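Local coordinates for putative cytochrome P450 YjiB (Bacillus subtilis subsp. subtilis, PDB 4RM4), which probably acts as a haem-dependent monooxygenase, using its iron centre to insert oxygen from molecular oxygen into organic substrates, at residues 148-153 with 192-197; 163-168 with 186-191; 250-255 with 371-376; 262-267 with 330-335. All coordinates share one frame; numbering follows the deposited sequence.

Contact 1: 148-153 with 192-197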
loop_
_atom_site.group_PDB
_atom_site.type_symbol
_atom_site.label_atom_id
_atom_site.label_comp_id
_atom_site.label_asym_id
_atom_site.label_seq_id
_atom_site.Cartn_x
_atom_site.Cartn_y
_atom_site.Cartn_z
ATOM N N LEU A 148 1.359 -16.447 3.389
ATOM C CA LEU A 148 0.989 -16.670 4.793
ATOM C C LEU A 148 0.654 -18.122 5.095
ATOM O O LEU A 148 0.185 -18.439 6.193
ATOM C CB LEU A 148 -0.198 -15.799 5.203
ATOM C CG LEU A 148 0.178 -14.361 5.547
ATOM C CD1 LEU A 148 -1.078 -13.518 5.697
ATOM C CD2 LEU A 148 0.988 -14.345 6.828
ATOM N N GLY A 149 0.861 -18.993 4.114
ATOM C CA GLY A 149 0.665 -20.418 4.316
ATOM C C GLY A 149 -0.783 -20.827 4.504
ATOM O O GLY A 149 -1.072 -21.852 5.126
ATOM N N VAL A 150 -1.701 -20.035 3.962
ATOM C CA VAL A 150 -3.115 -20.386 4.003
ATOM C C VAL A 150 -3.322 -21.663 3.196
ATOM O O VAL A 150 -2.989 -21.711 2.013
ATOM C CB VAL A 150 -3.983 -19.261 3.415
ATOM C CG1 VAL A 150 -5.431 -19.697 3.325
ATOM C CG2 VAL A 150 -3.854 -17.999 4.259
ATOM N N PRO A 151 -3.837 -22.720 3.840
ATOM C CA PRO A 151 -4.026 -23.959 3.079
ATOM C C PRO A 151 -4.964 -23.723 1.899
ATOM O O PRO A 151 -5.958 -23.007 2.038
ATOM C CB PRO A 151 -4.656 -24.910 4.104
ATOM C CG PRO A 151 -5.303 -24.021 5.097
ATOM C CD PRO A 151 -4.410 -22.809 5.194
ATOM N N SER A 152 -4.636 -24.309 0.749
ATOM C CA SER A 152 -5.363 -24.046 -0.489
ATOM C C SER A 152 -6.843 -24.407 -0.391
ATOM O O SER A 152 -7.679 -23.842 -1.103
ATOM C CB SER A 152 -4.707 -24.772 -1.672
ATOM O OG SER A 152 -4.607 -26.166 -1.436
ATOM N N ALA A 153 -7.167 -25.340 0.494
ATOM C CA ALA A 153 -8.559 -25.730 0.689
ATOM C C ALA A 153 -9.308 -24.780 1.630
ATOM O O ALA A 153 -10.390 -25.106 2.113
ATOM C CB ALA A 153 -8.656 -27.167 1.182
ATOM N N ALA A 192 -7.811 -13.808 13.700
ATOM C CA ALA A 192 -6.946 -14.200 14.803
ATOM C C ALA A 192 -6.973 -15.709 15.063
ATOM O O ALA A 192 -5.922 -16.348 15.110
ATOM C CB ALA A 192 -7.322 -13.436 16.066
ATOM N N ALA A 193 -8.169 -16.269 15.228
ATOM C CA ALA A 193 -8.326 -17.707 15.461
ATOM C C ALA A 193 -7.814 -18.534 14.287
ATOM O O ALA A 193 -7.212 -19.589 14.469
ATOM C CB ALA A 193 -9.789 -18.049 15.762
ATOM N N PHE A 194 -8.047 -18.045 13.074
ATOM C CA PHE A 194 -7.590 -18.731 11.882
ATOM C C PHE A 194 -6.064 -18.743 11.852
ATOM O O PHE A 194 -5.444 -19.800 11.653
ATOM C CB PHE A 194 -8.162 -18.048 10.629
ATOM C CG PHE A 194 -7.751 -18.696 9.326
ATOM C CD1 PHE A 194 -6.661 -18.220 8.613
ATOM C CD2 PHE A 194 -8.473 -19.757 8.807
ATOM C CE1 PHE A 194 -6.290 -18.803 7.413
ATOM C CE2 PHE A 194 -8.111 -20.346 7.609
ATOM C CZ PHE A 194 -7.019 -19.869 6.909
ATOM N N PHE A 195 -5.451 -17.577 12.064
ATOM C CA PHE A 195 -3.991 -17.493 12.088
ATOM C C PHE A 195 -3.424 -18.341 13.231
ATOM O O PHE A 195 -2.355 -18.922 13.098
ATOM C CB PHE A 195 -3.497 -16.046 12.218
ATOM C CG PHE A 195 -3.613 -15.243 10.952
ATOM C CD1 PHE A 195 -3.135 -15.744 9.744
ATOM C CD2 PHE A 195 -4.193 -13.985 10.968
ATOM C CE1 PHE A 195 -3.243 -14.999 8.577
ATOM C CE2 PHE A 195 -4.311 -13.246 9.801
ATOM C CZ PHE A 195 -3.836 -13.752 8.615
ATOM N N ALA A 196 -4.132 -18.393 14.355
ATOM C CA ALA A 196 -3.695 -19.217 15.484
ATOM C C ALA A 196 -3.545 -20.657 15.024
ATOM O O ALA A 196 -2.561 -21.324 15.339
ATOM C CB ALA A 196 -4.691 -19.125 16.643
ATOM N N GLY A 197 -4.531 -21.132 14.275
ATOM C CA GLY A 197 -4.490 -22.482 13.743
ATOM C C GLY A 197 -3.317 -22.724 12.813
ATOM O O GLY A 197 -2.634 -23.743 12.920
#
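The ring of Phe194 presents its edge to Val150, whose CG1 lies near the ring plane 3.9 Å from Phe194 CZ, while the ring of Phe195 receives Leu148 at an oblique angle. Pro151 CD follows at 4.3 Å from Phe194 CZ, oblique to that ring. In the cytochrome P450 fold this is where helix 177-204, the G helix, packs against the turn leading from the E helix into the F helix. Between Leu148 and Val150 a Schellman motif closes helix 138-147, with Gly149, at positive phi, as its C-prime residue. The side chains of Val150 and Phe194 cross at about a right angle, and both valine methyls take part: Val150 CG2 comes within 4.1 Å of Phe194 CE1. Phe194 reaches this far because its CG stands anti to the backbone N (chi1 -180°), which carries the ring outward from the helix. Trp161 of helix 155-165 makes an edge-to-face pair with Phe194, and Phe158 of the same helix packs on both Val150 and Phe195. Cys233 of helix 226-257 touches Leu148 as well as Phe195. Leu148 CD1 sits against two ring atoms at once, 3.9 Å from Phe195 CE1 and 4.0 Å from Phe195 CZ.

Contact 2: 163-168 with 186-191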
loop_
_atom_site.group_PDB
_atom_site.type_symbol
_atom_site.label_atom_id
_atom_site.label_comp_id
_atom_site.label_asym_id
_atom_site.label_seq_id
_atom_site.Cartn_x
_atom_site.Cartn_y
_atom_site.Cartn_z
ATOM N N ASP A 163 -12.005 -9.192 1.977
ATOM C CA ASP A 163 -13.025 -8.273 1.466
ATOM C C ASP A 163 -13.604 -7.418 2.576
ATOM O O ASP A 163 -13.802 -6.212 2.416
ATOM C CB ASP A 163 -14.165 -9.035 0.786
ATOM C CG ASP A 163 -13.745 -9.658 -0.514
ATOM O OD1 ASP A 163 -12.701 -9.235 -1.062
ATOM O OD2 ASP A 163 -14.454 -10.569 -0.992
ATOM N N LEU A 164 -13.892 -8.060 3.700
ATOM C CA LEU A 164 -14.455 -7.375 4.846
ATOM C C LEU A 164 -13.496 -6.330 5.389
ATOM O O LEU A 164 -13.918 -5.320 5.942
ATOM C CB LEU A 164 -14.802 -8.379 5.946
ATOM C CG LEU A 164 -16.104 -9.150 5.742
ATOM C CD1 LEU A 164 -16.159 -10.380 6.644
ATOM C CD2 LEU A 164 -17.285 -8.225 5.991
ATOM N N LEU A 165 -12.200 -6.580 5.236
ATOM C CA LEU A 165 -11.193 -5.668 5.765
ATOM C C LEU A 165 -11.199 -4.313 5.064
ATOM O O LEU A 165 -10.770 -3.313 5.641
ATOM C CB LEU A 165 -9.800 -6.297 5.685
ATOM C CG LEU A 165 -9.467 -7.291 6.791
ATOM C CD1 LEU A 165 -8.039 -7.798 6.628
ATOM C CD2 LEU A 165 -9.669 -6.628 8.143
ATOM N N VAL A 166 -11.676 -4.284 3.823
ATOM C CA VAL A 166 -11.697 -3.048 3.044
ATOM C C VAL A 166 -13.112 -2.555 2.753
ATOM O O VAL A 166 -13.323 -1.757 1.837
ATOM C CB VAL A 166 -10.950 -3.204 1.710
ATOM C CG1 VAL A 166 -9.532 -3.703 1.955
ATOM C CG2 VAL A 166 -11.710 -4.143 0.779
ATOM N N SER A 167 -14.081 -3.034 3.528
ATOM C CA SER A 167 -15.457 -2.587 3.378
ATOM C C SER A 167 -15.629 -1.225 4.037
ATOM O O SER A 167 -15.001 -0.933 5.056
ATOM C CB SER A 167 -16.439 -3.605 3.969
ATOM O OG SER A 167 -16.317 -3.696 5.378
ATOM N N THR A 168 -16.480 -0.395 3.446
ATOM C CA THR A 168 -16.681 0.968 3.922
ATOM C C THR A 168 -17.604 1.007 5.137
ATOM O O THR A 168 -18.525 0.194 5.249
ATOM C CB THR A 168 -17.282 1.849 2.817
ATOM O OG1 THR A 168 -18.608 1.397 2.520
ATOM C CG2 THR A 168 -16.431 1.774 1.556
ATOM N N LYS A 186 -15.414 -8.485 14.742
ATOM C CA LYS A 186 -15.841 -9.838 14.399
ATOM C C LYS A 186 -14.874 -10.447 13.387
ATOM O O LYS A 186 -14.322 -11.529 13.602
ATOM C CB LYS A 186 -17.256 -9.803 13.820
ATOM C CG LYS A 186 -17.966 -11.144 13.785
ATOM C CD LYS A 186 -19.354 -11.002 13.164
ATOM C CE LYS A 186 -20.128 -12.312 13.199
ATOM N NZ LYS A 186 -21.486 -12.177 12.579
ATOM N N CYS A 187 -14.660 -9.732 12.291
ATOM C CA CYS A 187 -13.775 -10.196 11.232
ATOM C C CYS A 187 -12.359 -10.447 11.747
ATOM O O CYS A 187 -11.756 -11.475 11.453
ATOM C CB CYS A 187 -13.740 -9.186 10.089
ATOM S SG CYS A 187 -12.519 -9.574 8.832
ATOM N N GLU A 188 -11.842 -9.500 12.521
ATOM C CA GLU A 188 -10.483 -9.586 13.039
ATOM C C GLU A 188 -10.338 -10.741 14.032
ATOM O O GLU A 188 -9.301 -11.398 14.076
ATOM C CB GLU A 188 -10.081 -8.257 13.683
ATOM C CG GLU A 188 -8.580 -7.993 13.721
ATOM C CD GLU A 188 -8.216 -6.582 13.272
ATOM O OE1 GLU A 188 -8.923 -6.025 12.405
ATOM O OE2 GLU A 188 -7.217 -6.030 13.784
ATOM N N GLU A 189 -11.378 -10.989 14.824
ATOM C CA GLU A 189 -11.352 -12.072 15.802
ATOM C C GLU A 189 -11.383 -13.423 15.091
ATOM O O GLU A 189 -10.797 -14.403 15.564
ATOM C CB GLU A 189 -12.530 -11.956 16.779
ATOM C CG GLU A 189 -12.605 -10.629 17.535
ATOM C CD GLU A 189 -11.519 -10.477 18.586
ATOM O OE1 GLU A 189 -11.567 -11.197 19.609
ATOM O OE2 GLU A 189 -10.618 -9.633 18.392
ATOM N N GLU A 190 -12.068 -13.473 13.950
ATOM C CA GLU A 190 -12.075 -14.682 13.134
ATOM C C GLU A 190 -10.721 -14.884 12.457
ATOM O O GLU A 190 -10.262 -16.020 12.307
ATOM C CB GLU A 190 -13.201 -14.653 12.097
ATOM C CG GLU A 190 -14.595 -14.862 12.688
ATOM C CD GLU A 190 -15.713 -14.725 11.658
ATOM O OE1 GLU A 190 -15.423 -14.460 10.470
ATOM O OE2 GLU A 190 -16.890 -14.892 12.044
ATOM N N LEU A 191 -10.087 -13.787 12.041
ATOM C CA LEU A 191 -8.743 -13.877 11.467
ATOM C C LEU A 191 -7.739 -14.369 12.496
ATOM O O LEU A 191 -6.917 -15.224 12.200
ATOM C CB LEU A 191 -8.270 -12.532 10.898
ATOM C CG LEU A 191 -8.649 -12.223 9.452
ATOM C CD1 LEU A 191 -8.046 -13.236 8.493
ATOM C CD2 LEU A 191 -10.151 -12.189 9.324
#
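Two leucines converge on one sulfur here, Leu164 and Leu165 both meeting Cys187. The apolar contacts come first. Leu164 offers its CB, which lies 3.9 Å from Cys187 SG, so the touch is made close to the backbone, where the CA atoms of Leu164 and Cys187 are 7.0 Å apart. Leu165 meets the same sulfur with the end of its side chain, Leu165 CD2 standing 4.2 Å from Cys187 SG. The thiol reaches both because SG is anti to the backbone N of its own residue (chi1 173°), pointing away from helix 177-204 and across to its partners.

Of a different kind is a loose methyl-carboxylate approach, in which Leu165 CD2 lies 4.4 Å from Glu188 OE1.

Between the two segments themselves there is no hydrogen bond. In the turn that follows Leu164, Ser167 OG donates to Leu164 O at 3.0 Å, tilted 26° from the carbonyl plane, while the backbone bond from Ser167 N to the same oxygen is weak. The polar tie of the two helices comes from Trp161, earlier on helix 155-165, whose NE1 bonds Glu190 OE1; that indole also packs on Cys187 and Leu191.

These are the F and G helices of the P450 fold, which together form the lid over the distal side of the haem. Helix 226-257, the long central helix of the fold, borders both, its Leu237 and Val238 touching Leu165 and its Thr234 touching Glu188, while Glu183 and Phe180 of helix 177-204 pack on Leu164 and Ser167.

Contact 3: 250-255 with 371-376; sequences NAMYSI and PHMECV
Tyr253 meets Cys375 through ring atom CE1, and its side chain can be traced outward from the helix. Tyr253 CB is still remote from the strand, 6.4 Å from Cys375 SG. With CG anti to the backbone N (chi1 -173°), the ring swings clear of the helix and the gap begins to close: Tyr253 CD1 is 4.4 Å from the sulfur, and CE1, the nearest atom, is 4.0 Å from Cys375 SG. Beyond that point the chain draws away again, so the hydroxyl OH at the tip of Tyr253 lies 5.3 Å from Cys375 SG. The sulfur is 5.1 Å from the ring centroid and 63° off the ring normal, an oblique sulfur-aromatic contact. Tyr24 makes an edge-to-face pair with the same ring, and Arg283 packs on it too.

In P450 terms, this joins the later part of the long central helix, 226-257, to strand 374-380 and the residue leading into it, at the border of a three-stranded antiparallel sheet. Phe392 of the adjacent strand 389-395 touches both Cys375 and Met252.

The second meeting point is sulfur against methyl: Met252 CE approaches Met373 SD at 4.3 Å. The two thioethers are shaped differently, Met252 being folded at all three torsions while Met373 runs straight out to its sulfur. Leu366 of helix 352-369 and Tyr262 of helix 261-267 pack on both methionines. On the helix itself, Asn250 O is gripped by Ser254 N and Ser254 OG from opposite faces of its plane, with OG at 2.9 Å.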
loop_
_atom_site.group_PDB
_atom_site.type_symbol
_atom_site.label_atom_id
_atom_site.label_comp_id
_atom_site.label_asym_id
_atom_site.label_seq_id
_atom_site.Cartn_x
_atom_site.Cartn_y
_atom_site.Cartn_z
ATOM N N ASN A 250 -3.077 2.057 -10.569
ATOM C CA ASN A 250 -2.597 3.410 -10.798
ATOM C C ASN A 250 -1.425 3.438 -11.784
ATOM O O ASN A 250 -1.316 4.360 -12.595
ATOM C CB ASN A 250 -2.154 4.077 -9.483
ATOM C CG ASN A 250 -3.299 4.343 -8.524
ATOM O OD1 ASN A 250 -4.474 4.230 -8.867
ATOM N ND2 ASN A 250 -2.947 4.711 -7.296
ATOM N N ALA A 251 -0.549 2.430 -11.710
ATOM C CA ALA A 251 0.581 2.329 -12.647
ATOM C C ALA A 251 0.102 2.092 -14.077
ATOM O O ALA A 251 0.571 2.727 -15.022
ATOM C CB ALA A 251 1.527 1.210 -12.222
ATOM N N MET A 252 -0.838 1.174 -14.246
ATOM C CA MET A 252 -1.379 0.954 -15.582
ATOM C C MET A 252 -2.073 2.193 -16.127
ATOM O O MET A 252 -1.991 2.477 -17.331
ATOM C CB MET A 252 -2.346 -0.219 -15.614
ATOM C CG MET A 252 -1.692 -1.579 -15.635
ATOM S SD MET A 252 -0.393 -1.686 -16.879
ATOM C CE MET A 252 -1.128 -0.851 -18.294
ATOM N N TYR A 253 -2.780 2.917 -15.262
ATOM C CA TYR A 253 -3.479 4.122 -15.707
ATOM C C TYR A 253 -2.456 5.141 -16.168
ATOM O O TYR A 253 -2.597 5.723 -17.248
ATOM C CB TYR A 253 -4.349 4.728 -14.597
ATOM C CG TYR A 253 -5.229 5.871 -15.062
ATOM C CD1 TYR A 253 -6.534 5.639 -15.499
ATOM C CD2 TYR A 253 -4.768 7.179 -15.051
ATOM C CE1 TYR A 253 -7.343 6.681 -15.912
ATOM C CE2 TYR A 253 -5.569 8.223 -15.453
ATOM C CZ TYR A 253 -6.851 7.968 -15.890
ATOM O OH TYR A 253 -7.637 9.014 -16.306
ATOM N N SER A 254 -1.427 5.356 -15.348
ATOM C CA SER A 254 -0.382 6.322 -15.694
ATOM C C SER A 254 0.311 5.933 -16.991
ATOM O O SER A 254 0.611 6.795 -17.836
ATOM C CB SER A 254 0.648 6.434 -14.571
ATOM O OG SER A 254 0.031 6.764 -13.339
ATOM N N ILE A 255 0.562 4.639 -17.152
ATOM C CA ILE A 255 1.208 4.135 -18.366
ATOM C C ILE A 255 0.355 4.391 -19.615
ATOM O O ILE A 255 0.869 4.841 -20.638
ATOM C CB ILE A 255 1.594 2.640 -18.245
ATOM C CG1 ILE A 255 2.843 2.497 -17.375
ATOM C CG2 ILE A 255 1.868 2.034 -19.628
ATOM C CD1 ILE A 255 3.041 1.065 -16.726
ATOM N N PRO A 371 -1.121 -6.659 -26.871
ATOM C CA PRO A 371 -0.382 -5.782 -27.784
ATOM C C PRO A 371 -0.806 -4.326 -27.631
ATOM O O PRO A 371 0.034 -3.421 -27.669
ATOM C CB PRO A 371 -0.750 -6.327 -29.171
ATOM C CG PRO A 371 -2.027 -7.075 -28.973
ATOM C CD PRO A 371 -1.950 -7.646 -27.591
ATOM N N HIS A 372 -2.100 -4.102 -27.442
ATOM C CA HIS A 372 -2.615 -2.748 -27.305
ATOM C C HIS A 372 -3.766 -2.693 -26.305
ATOM O O HIS A 372 -4.541 -3.637 -26.173
ATOM C CB HIS A 372 -3.060 -2.201 -28.664
ATOM C CG HIS A 372 -3.835 -0.921 -28.573
ATOM N ND1 HIS A 372 -3.227 0.314 -28.503
ATOM C CD2 HIS A 372 -5.168 -0.687 -28.541
ATOM C CE1 HIS A 372 -4.153 1.256 -28.432
ATOM N NE2 HIS A 372 -5.339 0.674 -28.455
ATOM N N MET A 373 -3.870 -1.567 -25.609
ATOM C CA MET A 373 -4.857 -1.403 -24.557
ATOM C C MET A 373 -5.244 0.073 -24.484
ATOM O O MET A 373 -4.401 0.946 -24.685
ATOM C CB MET A 373 -4.246 -1.883 -23.237
ATOM C CG MET A 373 -5.207 -2.090 -22.109
ATOM S SD MET A 373 -4.335 -2.629 -20.622
ATOM C CE MET A 373 -3.980 -4.342 -20.987
ATOM N N GLU A 374 -6.519 0.349 -24.233
ATOM C CA GLU A 374 -7.002 1.721 -24.165
ATOM C C GLU A 374 -7.992 1.876 -23.018
ATOM O O GLU A 374 -8.799 0.985 -22.754
ATOM C CB GLU A 374 -7.643 2.146 -25.490
ATOM C CG GLU A 374 -8.436 3.444 -25.401
ATOM C CD GLU A 374 -8.912 3.948 -26.754
ATOM O OE1 GLU A 374 -9.847 4.778 -26.783
ATOM O OE2 GLU A 374 -8.348 3.524 -27.784
ATOM N N CYS A 375 -7.923 3.008 -22.332
ATOM C CA CYS A 375 -8.828 3.263 -21.230
ATOM C C CYS A 375 -10.232 3.614 -21.715
ATOM O O CYS A 375 -10.408 4.517 -22.530
ATOM C CB CYS A 375 -8.285 4.377 -20.344
ATOM S SG CYS A 375 -9.205 4.599 -18.806
ATOM N N VAL A 376 -11.225 2.892 -21.205
ATOM C CA VAL A 376 -12.614 3.174 -21.526
ATOM C C VAL A 376 -13.272 4.007 -20.437
ATOM O O VAL A 376 -13.868 5.047 -20.721
ATOM C CB VAL A 376 -13.420 1.882 -21.755
ATOM C CG1 VAL A 376 -14.867 2.221 -22.112
ATOM C CG2 VAL A 376 -12.773 1.046 -22.856
#

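Contact 4: 262-267 with 330-335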
loop_
_atom_site.group_PDB
_atom_site.type_symbol
_atom_site.label_atom_id
_atom_site.label_comp_id
_atom_site.label_asym_id
_atom_site.label_seq_id
_atom_site.Cartn_x
_atom_site.Cartn_y
_atom_site.Cartn_z
ATOM N N TYR A 262 3.401 2.612 -23.109
ATOM C CA TYR A 262 2.941 1.218 -23.144
ATOM C C TYR A 262 3.786 0.414 -24.124
ATOM O O TYR A 262 4.252 -0.680 -23.817
ATOM C CB TYR A 262 1.457 1.144 -23.545
ATOM C CG TYR A 262 0.807 -0.228 -23.382
ATOM C CD1 TYR A 262 0.068 -0.539 -22.248
ATOM C CD2 TYR A 262 0.924 -1.202 -24.368
ATOM C CE1 TYR A 262 -0.537 -1.801 -22.097
ATOM C CE2 TYR A 262 0.332 -2.457 -24.222
ATOM C CZ TYR A 262 -0.390 -2.747 -23.087
ATOM O OH TYR A 262 -0.992 -3.987 -22.951
ATOM N N GLU A 263 3.986 0.982 -25.310
ATOM C CA GLU A 263 4.724 0.325 -26.374
ATOM C C GLU A 263 6.203 0.189 -26.017
ATOM O O GLU A 263 6.838 -0.824 -26.315
ATOM C CB GLU A 263 4.563 1.130 -27.667
ATOM C CG GLU A 263 3.114 1.297 -28.138
ATOM C CD GLU A 263 2.175 1.928 -27.105
ATOM O OE1 GLU A 263 2.537 2.938 -26.448
ATOM O OE2 GLU A 263 1.048 1.407 -26.962
ATOM N N GLU A 264 6.746 1.229 -25.392
ATOM C CA GLU A 264 8.146 1.232 -24.970
ATOM C C GLU A 264 8.384 0.145 -23.922
ATOM O O GLU A 264 9.384 -0.569 -23.977
ATOM C CB GLU A 264 8.546 2.603 -24.411
ATOM C CG GLU A 264 9.924 2.653 -23.763
ATOM C CD GLU A 264 11.069 2.798 -24.772
ATOM O OE1 GLU A 264 10.810 3.053 -25.972
ATOM O OE2 GLU A 264 12.240 2.665 -24.352
ATOM N N LEU A 265 7.466 0.023 -22.964
ATOM C CA LEU A 265 7.589 -1.019 -21.941
ATOM C C LEU A 265 7.443 -2.414 -22.551
ATOM O O LEU A 265 8.140 -3.345 -22.162
ATOM C CB LEU A 265 6.577 -0.819 -20.796
ATOM C CG LEU A 265 6.924 0.317 -19.830
ATOM C CD1 LEU A 265 5.847 0.529 -18.748
ATOM C CD2 LEU A 265 8.300 0.068 -19.211
ATOM N N ARG A 266 6.531 -2.562 -23.505
ATOM C CA ARG A 266 6.375 -3.848 -24.168
ATOM C C ARG A 266 7.657 -4.250 -24.909
ATOM O O ARG A 266 8.060 -5.411 -24.875
ATOM C CB ARG A 266 5.174 -3.834 -25.117
ATOM C CG ARG A 266 4.798 -5.202 -25.636
ATOM C CD ARG A 266 3.327 -5.269 -26.024
ATOM N NE ARG A 266 2.846 -6.651 -26.006
ATOM C CZ ARG A 266 2.811 -7.447 -27.071
ATOM N NH1 ARG A 266 3.227 -7.001 -28.246
ATOM N NH2 ARG A 266 2.360 -8.687 -26.959
ATOM N N SER A 267 8.296 -3.284 -25.566
ATOM C CA SER A 267 9.548 -3.538 -26.289
ATOM C C SER A 267 10.751 -3.682 -25.361
ATOM O O SER A 267 11.702 -4.412 -25.662
ATOM C CB SER A 267 9.822 -2.419 -27.299
ATOM O OG SER A 267 8.881 -2.436 -28.356
ATOM N N PHE A 330 4.991 12.256 -15.940
ATOM C CA PHE A 330 5.204 10.844 -15.649
ATOM C C PHE A 330 6.340 10.337 -16.531
ATOM O O PHE A 330 6.163 10.064 -17.718
ATOM C CB PHE A 330 3.911 10.049 -15.868
ATOM C CG PHE A 330 4.045 8.565 -15.619
ATOM C CD1 PHE A 330 4.155 8.062 -14.327
ATOM C CD2 PHE A 330 4.035 7.667 -16.683
ATOM C CE1 PHE A 330 4.271 6.692 -14.108
ATOM C CE2 PHE A 330 4.161 6.314 -16.477
ATOM C CZ PHE A 330 4.274 5.817 -15.172
ATOM N N ASP A 331 7.517 10.239 -15.923
ATOM C CA ASP A 331 8.770 9.945 -16.608
ATOM C C ASP A 331 9.319 8.623 -16.077
ATOM O O ASP A 331 9.953 8.578 -15.012
ATOM C CB ASP A 331 9.766 11.078 -16.317
ATOM C CG ASP A 331 11.102 10.888 -17.003
ATOM O OD1 ASP A 331 11.309 9.849 -17.656
ATOM O OD2 ASP A 331 11.964 11.793 -16.872
ATOM N N ILE A 332 9.073 7.540 -16.808
ATOM C CA ILE A 332 9.528 6.224 -16.360
ATOM C C ILE A 332 11.045 6.112 -16.218
ATOM O O ILE A 332 11.550 5.133 -15.655
ATOM C CB ILE A 332 9.058 5.093 -17.298
ATOM C CG1 ILE A 332 9.645 5.293 -18.695
ATOM C CG2 ILE A 332 7.536 5.022 -17.355
ATOM C CD1 ILE A 332 9.481 4.085 -19.581
ATOM N N ARG A 333 11.772 7.101 -16.724
ATOM C CA ARG A 333 13.223 7.097 -16.610
ATOM C C ARG A 333 13.745 7.985 -15.477
ATOM O O ARG A 333 14.960 8.108 -15.276
ATOM C CB ARG A 333 13.863 7.512 -17.940
ATOM C CG ARG A 333 13.609 6.528 -19.056
ATOM C CD ARG A 333 14.194 7.014 -20.374
ATOM N NE ARG A 333 13.738 6.174 -21.480
ATOM C CZ ARG A 333 12.556 6.314 -22.071
ATOM N NH1 ARG A 333 11.720 7.258 -21.655
ATOM N NH2 ARG A 333 12.206 5.499 -23.062
ATOM N N ARG A 334 12.838 8.603 -14.733
ATOM C CA ARG A 334 13.257 9.502 -13.662
ATOM C C ARG A 334 14.245 8.829 -12.712
ATOM O O ARG A 334 13.926 7.822 -12.075
ATOM C CB ARG A 334 12.039 10.028 -12.907
ATOM C CG ARG A 334 12.353 11.031 -11.809
ATOM C CD ARG A 334 11.060 11.430 -11.110
ATOM N NE ARG A 334 10.100 12.007 -12.045
ATOM C CZ ARG A 334 10.081 13.298 -12.370
ATOM N NH1 ARG A 334 10.977 14.119 -11.833
ATOM N NH2 ARG A 334 9.170 13.773 -13.216
ATOM N N HIS A 335 15.451 9.389 -12.620
ATOM C CA HIS A 335 16.483 8.838 -11.746
ATOM C C HIS A 335 17.490 9.909 -11.321
ATOM O O HIS A 335 18.025 10.624 -12.168
ATOM C CB HIS A 335 17.209 7.679 -12.440
ATOM C CG HIS A 335 17.827 6.702 -11.486
ATOM N ND1 HIS A 335 19.186 6.481 -11.415
ATOM C CD2 HIS A 335 17.267 5.896 -10.551
ATOM C CE1 HIS A 335 19.436 5.579 -10.482
ATOM N NE2 HIS A 335 18.289 5.207 -9.944
#
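Ile332 and Leu265, both buried, form the packed half of this contact, their methyls meeting at 4.2 Å between Leu265 CD2 and Ile332 CD1. The same Ile332 CD1 serves two further neighbours: it lies 4.4 Å from Glu264 CG, and it sits over one face of the Arg333 guanidinium, 4.3 Å above the plane and offset toward the rim. One isoleucine methyl thus bridges the apolar core and the polar margin.

That margin is looser and faces solvent. Arg333 is exposed, and it reaches helix 261-267 through a chain extended from CG to NE, while Glu264 bends at chi2 (81°) to bring its carboxylate round. Their salt bridge runs from Arg333 NH2 to Glu264 OE2 at 3.1 Å, but the N-H points poorly at its acceptor (127°), so the hydrogen bond in it is weak. OE2 lies at the guanidinium edge, yet the two planes are turned 59° apart, and a single nitrogen makes the link.

Behind the arginine, the backbone is firmly shaped. Residues Asp331 to Arg334 form a type I beta turn, reinforced by an Asx turn in which Arg333 N donates to Asp331 OD1 at 2.9 Å. This turn belongs to the meander preceding the haem-binding loop, and Arg334, in a salt bridge with Glu278, is consistent with the meander arginine of the P450 ERR triad.

Around the contact, Ala275 and Met272 of helix 272-282 touch Ile332 and Leu265 respectively, while Ile255 of helix 226-257 and Ile367 of helix 352-369 also pack on Leu265.

Overall arrangement
The four contacts fall into two well-separated pairs. Contacts 1 and 2 share helix 177-204, and their centres lie 15 Å apart; contacts 3 and 4 are 13 Å apart and touch directly, Ile255 CD1 lying 3.5 Å from Leu265 CD1. Contacts 1 and 2 both lie across the chain's centre from contact 4, the centres of contacts 1 and 4 being 39 Å apart. The haem, whose iron is probably ligated by Cys349, sits between the pairs: the side chain of Leu148 in contact 1 is about 7 Å from it, that of Leu165 in contact 2 about 11 Å and that of Met252 in contact 3 about 13 Å. Helix 226-257 connects the pairs, packing on contacts 1 and 2, forming part of contact 3 and packing on contact 4.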